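Local coordinates for DsbA family protein (Salmonella typhimurium, PDB 7JVE), which acts as a trimeric thioredoxin-like enzyme of the DsbA family with both thiol oxidase and disulfide isomerase activities, at residues V221-T234 / Q242-G254. Residues are numbered along the deposited sequence; the frame is centred on the assembly and turned at random.
Sequences VMPQTQDGDVKRVT and QDMLQMAIQKAKG
Val221 lies against Ala248 of the C-terminal helix, their CB atoms 3.9 Å apart. Val221 CG1, anti to the backbone N (chi1 -170°), lies near Ala248 O, Ile249 CG1 and the Ala252 methyl, while CG2 turns to Ala248 CB and Leu245 CD2. Further along the strand, Pro223 CD approaches Ala252 CB, at 4.2 Å. Ile249 and Ala252 also touch strand 84-90, so the helix packs across neighbouring strands of the thioredoxin-fold sheet.

The polar contacts gather beyond this apolar strip. Lys251 crosses Thr234 at about a right angle, and its NZ donates to Thr234 OG1 at 3.1 Å and weakly to Val233 O. A water bonds Thr234 OG1 at 2.6 Å and lies 2.7 Å from Ala248 O, placed to donate to it, bridging strand and helix.

Arg232 bends at chi2 and chi3 around the helix C-terminus. Pro223 CG sits 3.5 Å above the centre of one guanidinium face, and NH1 lies 3.3 Å from Lys253 O at the guanidinium edge. The positive guanidinium beside the carbonyl-rich helix end would probably interact favourably with the helix dipole, adding to the Lys251 hydrogen bond and bridging water that supplement the apolar seam joining helix 242-253 to one face of the sheet.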
loop_
_atom_site.group_PDB
_atom_site.type_symbol
_atom_site.label_atom_id
_atom_site.label_comp_id
_atom_site.label_asym_id
_atom_site.label_seq_id
_atom_site.Cartn_x
_atom_site.Cartn_y
_atom_site.Cartn_z
ATOM N N VAL A 221 -23.629 6.486 -13.317
ATOM C CA VAL A 221 -24.967 6.899 -12.925
ATOM C C VAL A 221 -25.306 8.159 -13.715
ATOM O O VAL A 221 -24.571 9.152 -13.654
ATOM C CB VAL A 221 -25.051 7.141 -11.413
ATOM C CG1 VAL A 221 -26.499 7.321 -10.984
ATOM C CG2 VAL A 221 -24.355 5.972 -10.663
ATOM N N MET A 222 -26.411 8.122 -14.453
ATOM C CA MET A 222 -26.712 9.166 -15.418
ATOM C C MET A 222 -28.194 9.141 -15.754
ATOM O O MET A 222 -28.831 8.080 -15.676
ATOM C CB MET A 222 -25.870 8.983 -16.682
ATOM C CG MET A 222 -26.218 7.729 -17.442
ATOM S SD MET A 222 -25.071 7.331 -18.773
ATOM C CE MET A 222 -24.819 8.929 -19.558
ATOM N N PRO A 223 -28.773 10.286 -16.116
ATOM C CA PRO A 223 -30.124 10.280 -16.684
ATOM C C PRO A 223 -30.123 9.548 -18.014
ATOM O O PRO A 223 -29.135 9.549 -18.749
ATOM C CB PRO A 223 -30.454 11.772 -16.874
ATOM C CG PRO A 223 -29.392 12.512 -16.106
ATOM C CD PRO A 223 -28.179 11.633 -16.138
ATOM N N GLN A 224 -31.254 8.924 -18.326
ATOM C CA GLN A 224 -31.329 8.174 -19.568
ATOM C C GLN A 224 -31.632 9.075 -20.757
ATOM O O GLN A 224 -31.157 8.800 -21.863
ATOM C CB GLN A 224 -32.380 7.075 -19.444
ATOM C CG GLN A 224 -32.028 5.956 -18.458
ATOM C CD GLN A 224 -32.574 4.621 -18.916
ATOM O OE1 GLN A 224 -31.850 3.818 -19.488
ATOM N NE2 GLN A 224 -33.868 4.396 -18.700
ATOM N N THR A 225 -32.406 10.146 -20.556
ATOM C CA THR A 225 -32.765 11.038 -21.652
ATOM C C THR A 225 -31.558 11.885 -22.000
ATOM O O THR A 225 -30.910 12.448 -21.113
ATOM C CB THR A 225 -33.893 11.991 -21.270
ATOM O OG1 THR A 225 -33.416 12.857 -20.232
ATOM C CG2 THR A 225 -35.111 11.203 -20.784
ATOM N N GLN A 226 -31.281 12.015 -23.293
ATOM C CA GLN A 226 -29.990 12.537 -23.693
ATOM C C GLN A 226 -29.985 14.035 -23.387
ATOM O O GLN A 226 -30.610 14.848 -24.084
ATOM C CB GLN A 226 -29.662 12.222 -25.142
ATOM C CG GLN A 226 -28.139 12.173 -25.233
ATOM C CD GLN A 226 -27.565 11.842 -26.591
ATOM O OE1 GLN A 226 -28.268 11.848 -27.597
ATOM N NE2 GLN A 226 -26.306 11.406 -26.585
ATOM N N ASP A 227 -29.296 14.375 -22.302
ATOM C CA ASP A 227 -29.146 15.709 -21.747
ATOM C C ASP A 227 -27.654 15.874 -21.502
ATOM O O ASP A 227 -27.013 14.965 -20.963
ATOM C CB ASP A 227 -29.942 15.833 -20.441
ATOM C CG ASP A 227 -30.076 17.262 -19.959
ATOM O OD1 ASP A 227 -30.233 18.172 -20.803
ATOM O OD2 ASP A 227 -30.032 17.470 -18.725
ATOM N N GLY A 228 -27.094 17.000 -21.921
ATOM C CA GLY A 228 -25.663 17.179 -21.780
ATOM C C GLY A 228 -25.283 17.742 -20.429
ATOM O O GLY A 228 -24.224 18.363 -20.277
ATOM N N ASP A 229 -26.151 17.536 -19.439
ATOM C CA ASP A 229 -25.935 18.100 -18.111
ATOM C C ASP A 229 -24.902 17.249 -17.382
ATOM O O ASP A 229 -25.230 16.238 -16.756
ATOM C CB ASP A 229 -27.249 18.210 -17.348
ATOM C CG ASP A 229 -27.187 19.251 -16.241
ATOM O OD1 ASP A 229 -28.247 19.592 -15.668
ATOM O OD2 ASP A 229 -26.060 19.697 -15.914
ATOM N N VAL A 230 -23.637 17.674 -17.484
ATOM C CA VAL A 230 -22.525 17.036 -16.792
ATOM C C VAL A 230 -22.829 16.905 -15.305
ATOM O O VAL A 230 -22.323 15.991 -14.624
ATOM C CB VAL A 230 -21.225 17.845 -17.033
ATOM C CG1 VAL A 230 -20.902 17.930 -18.527
ATOM C CG2 VAL A 230 -21.318 19.237 -16.404
ATOM N N LYS A 231 -23.679 17.800 -14.789
ATOM C CA LYS A 231 -24.003 17.896 -13.374
ATOM C C LYS A 231 -24.898 16.772 -12.876
ATOM O O LYS A 231 -25.037 16.629 -11.659
ATOM C CB LYS A 231 -24.676 19.245 -13.089
ATOM C CG LYS A 231 -24.797 19.569 -11.605
ATOM C CD LYS A 231 -23.428 19.814 -10.980
ATOM C CE LYS A 231 -22.775 21.085 -11.521
ATOM N NZ LYS A 231 -23.473 22.307 -11.048
ATOM N N ARG A 232 -25.506 15.980 -13.766
ATOM C CA ARG A 232 -26.366 14.868 -13.361
ATOM C C ARG A 232 -25.726 13.495 -13.556
ATOM O O ARG A 232 -26.421 12.483 -13.427
ATOM C CB ARG A 232 -27.697 14.923 -14.114
ATOM C CG ARG A 232 -28.544 16.166 -13.838
ATOM C CD ARG A 232 -30.027 15.823 -13.807
ATOM N NE ARG A 232 -30.598 15.699 -15.155
ATOM C CZ ARG A 232 -31.743 15.073 -15.457
ATOM N NH1 ARG A 232 -32.482 14.496 -14.511
ATOM N NH2 ARG A 232 -32.163 15.030 -16.720
ATOM N N VAL A 233 -24.433 13.427 -13.852
ATOM C CA VAL A 233 -23.738 12.174 -14.142
ATOM C C VAL A 233 -22.674 11.941 -13.079
ATOM O O VAL A 233 -21.958 12.866 -12.695
ATOM C CB VAL A 233 -23.075 12.211 -15.531
ATOM C CG1 VAL A 233 -22.363 10.891 -15.832
ATOM C CG2 VAL A 233 -24.082 12.588 -16.609
ATOM N N THR A 234 -22.526 10.703 -12.633
ATOM C CA THR A 234 -21.472 10.428 -11.670
ATOM C C THR A 234 -20.803 9.115 -12.059
ATOM O O THR A 234 -21.494 8.136 -12.356
ATOM C CB THR A 234 -22.029 10.344 -10.242
ATOM O OG1 THR A 234 -22.922 11.434 -10.013
ATOM C CG2 THR A 234 -20.884 10.521 -9.263
ATOM N N GLN A 242 -23.262 2.482 -0.204
ATOM C CA GLN A 242 -24.659 2.679 -0.595
ATOM C C GLN A 242 -25.030 4.162 -0.615
ATOM O O GLN A 242 -25.721 4.626 -1.527
ATOM C CB GLN A 242 -25.589 1.915 0.346
ATOM C CG GLN A 242 -27.071 2.005 -0.037
ATOM C CD GLN A 242 -27.907 0.870 0.554
ATOM O OE1 GLN A 242 -27.360 -0.139 0.997
ATOM N NE2 GLN A 242 -29.239 1.053 0.597
ATOM N N ASP A 243 -24.595 4.920 0.391
ATOM C CA ASP A 243 -24.893 6.349 0.418
ATOM C C ASP A 243 -24.341 7.060 -0.808
ATOM O O ASP A 243 -25.015 7.910 -1.399
ATOM C CB ASP A 243 -24.330 6.974 1.687
ATOM C CG ASP A 243 -25.172 6.664 2.897
ATOM O OD1 ASP A 243 -26.279 6.102 2.710
ATOM O OD2 ASP A 243 -24.724 6.972 4.031
ATOM N N MET A 244 -23.108 6.741 -1.194
ATOM C CA MET A 244 -22.513 7.420 -2.335
ATOM C C MET A 244 -23.289 7.102 -3.618
ATOM O O MET A 244 -23.590 7.995 -4.419
ATOM C CB MET A 244 -21.042 7.012 -2.452
ATOM C CG MET A 244 -20.276 7.760 -3.523
ATOM S SD MET A 244 -20.021 9.468 -2.921
ATOM C CE MET A 244 -19.070 9.177 -1.432
ATOM N N LEU A 245 -23.641 5.833 -3.819
ATOM C CA LEU A 245 -24.415 5.483 -4.999
ATOM C C LEU A 245 -25.809 6.099 -4.939
ATOM O O LEU A 245 -26.348 6.528 -5.966
ATOM C CB LEU A 245 -24.493 3.964 -5.149
ATOM C CG LEU A 245 -23.259 3.316 -5.777
ATOM C CD1 LEU A 245 -23.309 1.805 -5.599
ATOM C CD2 LEU A 245 -23.103 3.695 -7.255
ATOM N N GLN A 246 -26.401 6.168 -3.744
ATOM C CA GLN A 246 -27.725 6.765 -3.619
ATOM C C GLN A 246 -27.699 8.254 -3.973
ATOM O O GLN A 246 -28.605 8.750 -4.652
ATOM C CB GLN A 246 -28.282 6.565 -2.205
ATOM C CG GLN A 246 -29.794 6.916 -2.099
ATOM C CD GLN A 246 -30.667 6.017 -3.013
ATOM O OE1 GLN A 246 -30.688 4.790 -2.857
ATOM N NE2 GLN A 246 -31.381 6.627 -3.950
ATOM N N MET A 247 -26.678 8.992 -3.515
ATOM C CA MET A 247 -26.608 10.413 -3.863
ATOM C C MET A 247 -26.487 10.605 -5.372
ATOM O O MET A 247 -27.147 11.477 -5.949
ATOM C CB MET A 247 -25.447 11.109 -3.123
ATOM C CG MET A 247 -25.599 11.198 -1.578
ATOM S SD MET A 247 -24.298 12.163 -0.669
ATOM C CE MET A 247 -22.804 11.075 -0.730
ATOM N N ALA A 248 -25.692 9.761 -6.030
ATOM C CA ALA A 248 -25.546 9.817 -7.479
ATOM C C ALA A 248 -26.871 9.538 -8.181
ATOM O O ALA A 248 -27.182 10.157 -9.208
ATOM C CB ALA A 248 -24.489 8.806 -7.941
ATOM N N ILE A 249 -27.665 8.604 -7.641
ATOM C CA ILE A 249 -28.989 8.327 -8.196
ATOM C C ILE A 249 -29.879 9.562 -8.082
ATOM O O ILE A 249 -30.553 9.951 -9.038
ATOM C CB ILE A 249 -29.614 7.100 -7.500
ATOM C CG1 ILE A 249 -28.908 5.812 -7.952
ATOM C CG2 ILE A 249 -31.116 7.019 -7.748
ATOM C CD1 ILE A 249 -29.242 4.598 -7.090
ATOM N N GLN A 250 -29.883 10.208 -6.920
ATOM C CA GLN A 250 -30.751 11.372 -6.750
ATOM C C GLN A 250 -30.313 12.517 -7.654
ATOM O O GLN A 250 -31.151 13.240 -8.204
ATOM C CB GLN A 250 -30.785 11.803 -5.277
ATOM C CG GLN A 250 -31.324 10.714 -4.353
ATOM C CD GLN A 250 -32.749 10.270 -4.741
ATOM O OE1 GLN A 250 -32.987 9.105 -5.086
ATOM N NE2 GLN A 250 -33.694 11.200 -4.680
ATOM N N LYS A 251 -29.003 12.681 -7.838
ATOM C CA LYS A 251 -28.492 13.693 -8.752
ATOM C C LYS A 251 -28.894 13.382 -10.193
ATOM O O LYS A 251 -29.180 14.301 -10.975
ATOM C CB LYS A 251 -26.976 13.770 -8.589
ATOM C CG LYS A 251 -26.202 14.581 -9.593
ATOM C CD LYS A 251 -24.753 14.662 -9.100
ATOM C CE LYS A 251 -23.747 14.731 -10.237
ATOM N NZ LYS A 251 -22.346 14.515 -9.748
ATOM N N ALA A 252 -28.945 12.096 -10.555
ATOM C CA ALA A 252 -29.338 11.707 -11.900
ATOM C C ALA A 252 -30.838 11.826 -12.118
ATOM O O ALA A 252 -31.279 11.944 -13.268
ATOM C CB ALA A 252 -28.875 10.276 -12.196
ATOM N N LYS A 253 -31.633 11.803 -11.049
ATOM C CA LYS A 253 -33.059 12.042 -11.199
ATOM C C LYS A 253 -33.412 13.519 -11.182
ATOM O O LYS A 253 -34.343 13.932 -11.884
ATOM C CB LYS A 253 -33.838 11.307 -10.105
ATOM C CG LYS A 253 -33.876 9.812 -10.322
ATOM C CD LYS A 253 -34.878 9.096 -9.409
ATOM C CE LYS A 253 -34.534 9.240 -7.958
ATOM N NZ LYS A 253 -34.696 7.926 -7.262
ATOM N N GLY A 254 -32.687 14.322 -10.411
ATOM C CA GLY A 254 -32.963 15.741 -10.294
ATOM C C GLY A 254 -32.789 16.517 -11.585
ATOM O O GLY A 254 -33.495 17.502 -11.827
HETATM O O HOH W 1 -25.298 11.081 -10.937
HETATM O O HOH W 2 -19.580 13.723 -11.450
#